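Local coordinates for protein Phenylalanine/tyrosine ammonia-lyase (Rhodosporidium toruloides, PDB 1Y2M) that catalyses the non-oxidative deamination of L-phenylalanine and L-tyrosine to trans-cinnamic acid and p-coumaric acid, working as a homotetramer, at residues R362-L375 and G428-E442. Sequence-based numbering, arbitrary orientation.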
ATOM      1  N   ARG B 362       8.127  17.436  23.597  1.00 10.42           N
ATOM      2  CA  ARG B 362       7.981  17.252  22.186  1.00 10.16           C
ATOM      3  C   ARG B 362       6.644  16.563  21.866  1.00  7.73           C
ATOM      4  O   ARG B 362       5.889  16.190  22.756  1.00  9.74           O
ATOM      5  CB  ARG B 362       9.177  16.453  21.662  1.00  8.71           C
ATOM      6  CG  ARG B 362      10.505  17.210  21.861  1.00  9.47           C
ATOM      7  CD  ARG B 362      11.631  16.315  21.410  1.00 13.34           C
ATOM      8  NE  ARG B 362      12.942  16.925  21.617  1.00 14.80           N
ATOM      9  CZ  ARG B 362      13.677  16.756  22.713  1.00 14.54           C
ATOM     10  NH1 ARG B 362      13.240  16.023  23.730  1.00 18.09           N
ATOM     11  NH2 ARG B 362      14.867  17.345  22.789  1.00 21.14           N
ATOM     12  N   TYR B 363       6.390  16.367  20.588  1.00  7.90           N
ATOM     13  CA  TYR B 363       5.039  16.001  20.187  1.00  8.73           C
ATOM     14  C   TYR B 363       4.611  14.613  20.627  1.00  7.80           C
ATOM     15  O   TYR B 363       3.372  14.393  20.851  1.00  9.40           O
ATOM     16  CB  TYR B 363       4.851  16.156  18.674  1.00  9.76           C
ATOM     17  CG  TYR B 363       4.739  17.561  18.135  1.00  7.24           C
ATOM     18  CD1 TYR B 363       5.058  18.694  18.877  1.00 12.15           C
ATOM     19  CD2 TYR B 363       4.423  17.724  16.776  1.00 13.58           C
ATOM     20  CE1 TYR B 363       4.979  19.999  18.283  1.00 13.04           C
ATOM     21  CE2 TYR B 363       4.377  18.932  16.219  1.00 12.64           C
ATOM     22  CZ  TYR B 363       4.623  20.061  16.944  1.00 13.21           C
ATOM     23  OH  TYR B 363       4.559  21.256  16.234  1.00 18.71           O
ATOM     24  N   PRO B 364       5.547  13.625  20.704  1.00  8.50           N
ATOM     25  CA  PRO B 364       5.093  12.306  21.154  1.00  9.37           C
ATOM     26  C   PRO B 364       4.338  12.283  22.496  1.00  9.94           C
ATOM     27  O   PRO B 364       3.437  11.494  22.699  1.00  9.22           O
ATOM     28  CB  PRO B 364       6.392  11.481  21.173  1.00 10.97           C
ATOM     29  CG  PRO B 364       7.157  12.127  19.986  1.00  9.53           C
ATOM     30  CD  PRO B 364       6.964  13.592  20.262  1.00  8.99           C
ATOM     31  N   LEU B 365       4.699  13.193  23.386  1.00  9.23           N
ATOM     32  CA  LEU B 365       4.010  13.351  24.657  1.00  9.95           C
ATOM     33  C   LEU B 365       2.923  14.437  24.577  1.00 10.59           C
ATOM     34  O   LEU B 365       1.768  14.203  24.946  1.00 10.30           O
ATOM     35  CB  LEU B 365       5.046  13.723  25.723  1.00 10.39           C
ATOM     36  CG  LEU B 365       6.036  12.595  26.036  1.00 11.78           C
ATOM     37  CD1 LEU B 365       7.029  13.054  27.141  1.00 12.78           C
ATOM     38  CD2 LEU B 365       5.346  11.237  26.410  1.00 13.03           C
ATOM     39  N   ARG B 366       3.290  15.621  24.093  1.00 10.78           N
ATOM     40  CA  ARG B 366       2.392  16.783  24.157  1.00 11.25           C
ATOM     41  C   ARG B 366       1.190  16.683  23.213  1.00 10.20           C
ATOM     42  O   ARG B 366       0.169  17.300  23.489  1.00 10.31           O
ATOM     43  CB  ARG B 366       3.159  18.063  23.908  1.00  9.79           C
ATOM     44  CG  ARG B 366       2.321  19.370  23.834  1.00 10.46           C
ATOM     45  CD  ARG B 366       3.168  20.581  24.133  1.00 12.30           C
ATOM     46  NE  ARG B 366       4.350  20.714  23.281  1.00 13.05           N
ATOM     47  CZ  ARG B 366       4.482  21.555  22.263  1.00 11.34           C
ATOM     48  NH1 ARG B 366       3.472  22.322  21.862  1.00 12.57           N
ATOM     49  NH2 ARG B 366       5.631  21.604  21.609  1.00 15.09           N
ATOM     50  N   THR B 367       1.314  15.917  22.128  1.00  7.75           N
ATOM     51  CA  THR B 367       0.179  15.759  21.196  1.00  9.03           C
ATOM     52  C   THR B 367      -0.469  14.390  21.286  1.00  8.09           C
ATOM     53  O   THR B 367      -1.283  14.005  20.404  1.00  8.14           O
ATOM     54  CB  THR B 367       0.568  16.043  19.696  1.00  9.50           C
ATOM     55  OG1 THR B 367       1.351  14.967  19.166  1.00  7.66           O
ATOM     56  CG2 THR B 367       1.253  17.386  19.531  1.00  8.37           C
ATOM     57  N   SER B 368      -0.159  13.632  22.345  1.00  8.51           N
ATOM     58  CA  SER B 368      -0.678  12.270  22.476  1.00  7.17           C
ATOM     59  C   SER B 368      -2.211  12.178  22.463  1.00  8.35           C
ATOM     60  O   SER B 368      -2.763  11.323  21.778  1.00  8.93           O
ATOM     61  CB  SER B 368       0.007  11.523  23.636  1.00  9.16           C
ATOM     62  OG  SER B 368      -0.056  12.220  24.871  1.00  8.54           O
ATOM     63  N   PRO B 369      -2.926  13.079  23.189  1.00  9.31           N
ATOM     64  CA  PRO B 369      -4.428  12.936  23.107  1.00  8.10           C
ATOM     65  C   PRO B 369      -4.958  13.200  21.689  1.00 10.20           C
ATOM     66  O   PRO B 369      -5.932  12.562  21.244  1.00  9.32           O
ATOM     67  CB  PRO B 369      -4.949  13.967  24.103  1.00  8.90           C
ATOM     68  CG  PRO B 369      -3.735  14.252  25.023  1.00  8.93           C
ATOM     69  CD  PRO B 369      -2.545  14.178  24.110  1.00  7.36           C
ATOM     70  N   GLN B 370      -4.349  14.178  21.040  1.00  6.11           N
ATOM     71  CA  GLN B 370      -4.734  14.558  19.706  1.00  6.39           C
ATOM     72  C   GLN B 370      -4.369  13.444  18.707  1.00  7.20           C
ATOM     73  O   GLN B 370      -5.013  13.293  17.662  1.00  8.61           O
ATOM     74  CB  GLN B 370      -4.093  15.904  19.336  1.00  8.00           C
ATOM     75  CG  GLN B 370      -4.524  17.095  20.171  1.00  6.91           C
ATOM     76  CD  GLN B 370      -3.716  17.286  21.398  1.00  7.27           C
ATOM     77  OE1 GLN B 370      -2.890  16.465  21.729  1.00  8.83           O
ATOM     78  NE2 GLN B 370      -3.924  18.421  22.071  1.00  5.49           N
ATOM     79  N   TRP B 371      -3.329  12.659  19.007  1.00  7.49           N
ATOM     80  CA  TRP B 371      -2.910  11.584  18.128  1.00  8.59           C
ATOM     81  C   TRP B 371      -3.766  10.324  18.374  1.00  8.90           C
ATOM     82  O   TRP B 371      -4.191   9.636  17.427  1.00 11.53           O
ATOM     83  CB  TRP B 371      -1.469  11.210  18.460  1.00  9.74           C
ATOM     84  CG  TRP B 371      -0.845  10.283  17.422  1.00  8.59           C
ATOM     85  CD1 TRP B 371      -0.662   8.926  17.480  1.00  9.43           C
ATOM     86  CD2 TRP B 371      -0.309  10.694  16.150  1.00 10.61           C
ATOM     87  NE1 TRP B 371      -0.021   8.482  16.332  1.00  9.80           N
ATOM     88  CE2 TRP B 371       0.204   9.545  15.508  1.00 10.70           C
ATOM     89  CE3 TRP B 371      -0.235  11.924  15.487  1.00  8.46           C
ATOM     90  CZ2 TRP B 371       0.798   9.602  14.235  1.00 10.17           C
ATOM     91  CZ3 TRP B 371       0.356  11.962  14.231  1.00 11.62           C
ATOM     92  CH2 TRP B 371       0.849  10.818  13.626  1.00 10.90           C
ATOM     93  N   LEU B 372      -3.992   9.998  19.641  1.00  7.67           N
ATOM     94  CA  LEU B 372      -4.717   8.775  19.966  1.00  7.48           C
ATOM     95  C   LEU B 372      -6.245   8.940  19.847  1.00  7.69           C
ATOM     96  O   LEU B 372      -7.001   7.966  19.624  1.00  8.71           O
ATOM     97  CB  LEU B 372      -4.330   8.354  21.375  1.00  8.54           C
ATOM     98  CG  LEU B 372      -2.894   7.815  21.535  1.00  8.38           C
ATOM     99  CD1 LEU B 372      -2.573   7.593  23.028  1.00 14.18           C
ATOM    100  CD2 LEU B 372      -2.616   6.568  20.754  1.00  9.93           C
ATOM    101  N   GLY B 373      -6.757  10.152  20.088  1.00  6.48           N
ATOM    102  CA  GLY B 373      -8.204  10.366  20.122  1.00  8.32           C
ATOM    103  C   GLY B 373      -8.924   9.840  18.879  1.00  8.37           C
ATOM    104  O   GLY B 373      -9.912   9.068  18.978  1.00  8.02           O
ATOM    105  N   PRO B 374      -8.436  10.226  17.699  1.00  7.78           N
ATOM    106  CA  PRO B 374      -9.146   9.781  16.504  1.00  7.56           C
ATOM    107  C   PRO B 374      -9.258   8.293  16.334  1.00  9.16           C
ATOM    108  O   PRO B 374     -10.325   7.767  15.982  1.00 11.19           O
ATOM    109  CB  PRO B 374      -8.370  10.447  15.372  1.00 11.51           C
ATOM    110  CG  PRO B 374      -7.879  11.697  15.963  1.00 10.70           C
ATOM    111  CD  PRO B 374      -7.411  11.213  17.356  1.00 10.72           C
ATOM    112  N   LEU B 375      -8.170   7.593  16.602  1.00  9.17           N
ATOM    113  CA  LEU B 375      -8.184   6.165  16.418  1.00  9.03           C
ATOM    114  C   LEU B 375      -9.031   5.474  17.525  1.00  9.90           C
ATOM    115  O   LEU B 375      -9.618   4.396  17.309  1.00 10.93           O
ATOM    116  CB  LEU B 375      -6.799   5.580  16.340  1.00 12.42           C
ATOM    117  CG  LEU B 375      -5.910   5.607  17.556  1.00 11.80           C
ATOM    118  CD1 LEU B 375      -6.087   4.372  18.435  1.00 13.59           C
ATOM    119  CD2 LEU B 375      -4.431   5.812  17.071  1.00 13.87           C
ATOM    120  N   GLY B 428      -5.221   2.034  12.792  1.00  9.47           N
ATOM    121  CA  GLY B 428      -5.046   2.515  14.175  1.00 10.53           C
ATOM    122  C   GLY B 428      -3.899   1.927  14.962  1.00 11.84           C
ATOM    123  O   GLY B 428      -3.177   2.635  15.651  1.00  9.88           O
ATOM    124  N   LEU B 429      -3.718   0.613  14.826  1.00  9.44           N
ATOM    125  CA  LEU B 429      -2.611  -0.105  15.502  1.00  9.59           C
ATOM    126  C   LEU B 429      -1.271   0.470  15.031  1.00  8.88           C
ATOM    127  O   LEU B 429      -0.316   0.630  15.818  1.00  7.87           O
ATOM    128  CB  LEU B 429      -2.704  -1.611  15.284  1.00  8.65           C
ATOM    129  CG  LEU B 429      -3.923  -2.262  15.935  1.00  8.52           C
ATOM    130  CD1 LEU B 429      -4.121  -3.670  15.408  1.00 10.67           C
ATOM    131  CD2 LEU B 429      -3.816  -2.209  17.477  1.00  9.41           C
ATOM    132  N   ALA B 430      -1.182   0.784  13.743  1.00  8.59           N
ATOM    133  CA  ALA B 430       0.051   1.338  13.212  1.00  9.50           C
ATOM    134  C   ALA B 430       0.279   2.748  13.782  1.00  8.68           C
ATOM    135  O   ALA B 430       1.411   3.153  14.033  1.00  9.47           O
ATOM    136  CB  ALA B 430      -0.000   1.397  11.710  1.00 11.22           C
ATOM    137  N   GLN B 431      -0.790   3.500  13.969  1.00  9.61           N
ATOM    138  CA  GLN B 431      -0.688   4.847  14.525  1.00  9.50           C
ATOM    139  C   GLN B 431      -0.305   4.831  16.014  1.00  9.72           C
ATOM    140  O   GLN B 431       0.514   5.652  16.469  1.00 10.03           O
ATOM    141  CB  GLN B 431      -1.968   5.659  14.353  1.00  8.56           C
ATOM    142  CG  GLN B 431      -2.331   5.880  12.880  1.00 10.26           C
ATOM    143  CD  GLN B 431      -1.207   6.450  12.105  1.00 20.47           C
ATOM    144  OE1 GLN B 431      -0.944   7.652  12.182  1.00 26.35           O
ATOM    145  NE2 GLN B 431      -0.510   5.594  11.333  1.00 28.98           N
ATOM    146  N   ILE B 432      -0.901   3.927  16.786  1.00  9.86           N
ATOM    147  CA  ILE B 432      -0.480   3.714  18.176  1.00  8.54           C
ATOM    148  C   ILE B 432       1.001   3.351  18.184  1.00  9.35           C
ATOM    149  O   ILE B 432       1.812   3.938  18.909  1.00  9.86           O
ATOM    150  CB  ILE B 432      -1.279   2.557  18.849  1.00  9.81           C
ATOM    151  CG1 ILE B 432      -2.772   2.902  18.946  1.00  9.54           C
ATOM    152  CG2 ILE B 432      -0.685   2.245  20.241  1.00  8.64           C
ATOM    153  CD1 ILE B 432      -3.652   1.752  19.331  1.00 10.82           C
ATOM    154  N   GLY B 433       1.384   2.366  17.364  1.00  9.15           N
ATOM    155  CA  GLY B 433       2.791   1.948  17.304  1.00  8.59           C
ATOM    156  C   GLY B 433       3.736   3.132  16.981  1.00  7.69           C
ATOM    157  O   GLY B 433       4.772   3.322  17.646  1.00 10.70           O
ATOM    158  N   LYS B 434       3.434   3.930  15.968  1.00  9.28           N
ATOM    159  CA  LYS B 434       4.272   5.076  15.662  1.00  9.36           C
ATOM    160  C   LYS B 434       4.394   6.015  16.863  1.00  9.10           C
ATOM    161  O   LYS B 434       5.486   6.439  17.195  1.00 12.02           O
ATOM    162  CB  LYS B 434       3.733   5.788  14.427  1.00 10.32           C
ATOM    163  CG  LYS B 434       4.571   6.973  14.037  1.00  9.45           C
ATOM    164  CD  LYS B 434       5.964   6.620  13.537  1.00 10.26           C
ATOM    165  CE  LYS B 434       6.681   7.886  13.070  1.00 16.62           C
ATOM    166  NZ  LYS B 434       8.004   7.714  12.328  1.00 17.20           N
ATOM    167  N   LEU B 435       3.301   6.288  17.569  1.00  9.76           N
ATOM    168  CA  LEU B 435       3.372   7.131  18.761  1.00  7.97           C
ATOM    169  C   LEU B 435       4.306   6.599  19.824  1.00  9.63           C
ATOM    170  O   LEU B 435       5.239   7.281  20.281  1.00  9.35           O
ATOM    171  CB  LEU B 435       1.977   7.277  19.377  1.00  9.69           C
ATOM    172  CG  LEU B 435       1.939   8.289  20.546  1.00  8.18           C
ATOM    173  CD1 LEU B 435       2.328   9.737  20.022  1.00 11.45           C
ATOM    174  CD2 LEU B 435       0.608   8.295  21.220  1.00 13.08           C
ATOM    175  N   ASN B 436       4.052   5.374  20.246  1.00 10.33           N
ATOM    176  CA  ASN B 436       4.853   4.831  21.327  1.00 10.52           C
ATOM    177  C   ASN B 436       6.300   4.633  20.851  1.00 10.89           C
ATOM    178  O   ASN B 436       7.229   4.795  21.629  1.00  9.85           O
ATOM    179  CB  ASN B 436       4.231   3.536  21.882  1.00  9.79           C
ATOM    180  CG  ASN B 436       2.888   3.811  22.555  1.00 11.80           C
ATOM    181  OD1 ASN B 436       1.874   3.420  22.060  1.00 14.05           O
ATOM    182  ND2 ASN B 436       2.897   4.537  23.684  1.00 15.95           N
ATOM    183  N   PHE B 437       6.523   4.274  19.598  1.00  8.30           N
ATOM    184  CA  PHE B 437       7.930   4.175  19.128  1.00  9.32           C
ATOM    185  C   PHE B 437       8.597   5.563  19.315  1.00  9.81           C
ATOM    186  O   PHE B 437       9.730   5.678  19.763  1.00  9.16           O
ATOM    187  CB  PHE B 437       7.962   3.848  17.646  1.00  9.96           C
ATOM    188  CG  PHE B 437       9.294   4.092  17.006  1.00  9.55           C
ATOM    189  CD1 PHE B 437      10.395   3.332  17.336  1.00 12.53           C
ATOM    190  CD2 PHE B 437       9.440   5.109  16.114  1.00 11.47           C
ATOM    191  CE1 PHE B 437      11.631   3.577  16.772  1.00 12.60           C
ATOM    192  CE2 PHE B 437      10.680   5.391  15.552  1.00 14.14           C
ATOM    193  CZ  PHE B 437      11.772   4.605  15.884  1.00 11.75           C
ATOM    194  N   THR B 438       7.931   6.619  18.874  1.00  8.64           N
ATOM    195  CA  THR B 438       8.545   7.957  18.941  1.00 10.69           C
ATOM    196  C   THR B 438       8.775   8.398  20.367  1.00  8.21           C
ATOM    197  O   THR B 438       9.813   9.039  20.691  1.00  9.44           O
ATOM    198  CB  THR B 438       7.770   9.088  18.218  1.00 11.57           C
ATOM    199  OG1 THR B 438       6.469   9.307  18.800  1.00 10.75           O
ATOM    200  CG2 THR B 438       7.605   8.745  16.750  1.00  9.35           C
ATOM    201  N   GLN B 439       7.871   8.006  21.256  1.00  8.96           N
ATOM    202  CA  GLN B 439       8.105   8.273  22.729  1.00  8.14           C
ATOM    203  C   GLN B 439       9.336   7.531  23.233  1.00 11.45           C
ATOM    204  O   GLN B 439      10.183   8.111  23.946  1.00 10.23           O
ATOM    205  CB  GLN B 439       6.899   7.841  23.576  1.00  8.16           C
ATOM    206  CG  GLN B 439       5.654   8.640  23.338  1.00  9.32           C
ATOM    207  CD  GLN B 439       4.439   8.048  24.004  1.00  8.39           C
ATOM    208  OE1 GLN B 439       4.514   6.933  24.546  1.00 10.45           O
ATOM    209  NE2 GLN B 439       3.298   8.768  23.958  1.00  9.46           N
ATOM    210  N   LEU B 440       9.405   6.246  22.920  1.00  9.48           N
ATOM    211  CA  LEU B 440      10.467   5.384  23.409  1.00  9.86           C
ATOM    212  C   LEU B 440      11.803   5.846  22.818  1.00  8.48           C
ATOM    213  O   LEU B 440      12.763   5.990  23.538  1.00  9.46           O
ATOM    214  CB  LEU B 440      10.197   3.953  22.994  1.00 10.64           C
ATOM    215  CG  LEU B 440      11.337   2.961  23.298  1.00 10.10           C
ATOM    216  CD1 LEU B 440      11.602   2.909  24.770  1.00 10.13           C
ATOM    217  CD2 LEU B 440      10.953   1.555  22.850  1.00 12.68           C
ATOM    218  N   THR B 441      11.865   6.139  21.515  1.00  9.28           N
ATOM    219  CA  THR B 441      13.167   6.412  20.901  1.00  9.67           C
ATOM    220  C   THR B 441      13.717   7.769  21.370  1.00 12.19           C
ATOM    221  O   THR B 441      14.928   7.970  21.472  1.00 13.08           O
ATOM    222  CB  THR B 441      13.113   6.200  19.395  1.00 12.83           C
ATOM    223  OG1 THR B 441      14.471   6.013  18.903  1.00 12.24           O
ATOM    224  CG2 THR B 441      12.424   7.335  18.709  1.00 13.28           C
ATOM    225  N   GLU B 442      12.837   8.694  21.733  1.00 11.63           N
ATOM    226  CA  GLU B 442      13.247   9.948  22.346  1.00 11.51           C
ATOM    227  C   GLU B 442      13.873   9.679  23.707  1.00 10.50           C
ATOM    228  O   GLU B 442      14.934  10.206  24.041  1.00 12.95           O
ATOM    229  CB  GLU B 442      12.044  10.878  22.462  1.00 12.80           C
ATOM    230  CG  GLU B 442      12.350  12.238  23.089  1.00 16.81           C
ATOM    231  CD  GLU B 442      11.129  13.135  23.192  1.00 21.46           C
ATOM    232  OE1 GLU B 442      10.066  12.848  22.555  1.00 20.24           O
ATOM    233  OE2 GLU B 442      11.236  14.138  23.950  1.00 19.08           O
TER
HETATM  234  O   HOH W   1       9.402  15.521  25.136  1.00 12.39           O
HETATM  235  O   HOH W   2       7.715  13.783  23.485  1.00 19.14           O
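Arg-362 meets Glu-442 in a salt bridge at one end of an antiparallel helix pair from the helical core of the PAL/histidase fold, the axes of 368-375 and 428-442 lying 9.9 Å apart at 165°. NH1 of Arg-362 reaches OE2 of Glu-442 at 2.8 Å, with the oxygen in the guanidinium plane but the nitrogen above the carboxylate plane, the two groups standing almost perpendicular. Two waters tie the same carboxylate to the start of the short helix 363-366: one takes the N-H of Arg-362 and donates to OE2, the other takes that of Leu-365 and donates to OE1. Pro-364 sets its CB and CG against OG1 of Thr-438, while its carbonyl receives a nearly straight bond (174°) from NE2 of Gln-439, an amide also bonded to Thr-297 of helix 273-303. Leu-365 adds CD2 against CG of Gln-439. Arg-366 turns from the pair toward the second subunit; it probably binds cinnamate, as in related enzymes. Leu-435 is a knob in a hole formed by Pro-364, Ser-368, Trp-371 and Leu-372: its CD1 rests on the Pro-364 carbonyl and over one indole face, and CD2 lies 3.5 Å from CG of Leu-372. With CG anti to the backbone N (chi1 -169°), Trp-371 swings its indole edge onto the facing helix, where NE1 of Trp-371 donates to O of Gln-431 at 2.9 Å and CZ2 lies 3.3 Å from OE1 of Gln-431. A phenylalanine at Trp-371 would probably cost that carbonyl its second donor, leaving the helical bond from Leu-435 N, and open a gap beside the Gln-431 amide. At the far end Leu-375 comes down near Gly-428: CD1 of Leu-375 packs on CG1 of Ile-432 while its CD2 touches CB of Gln-431, each at 3.7 Å.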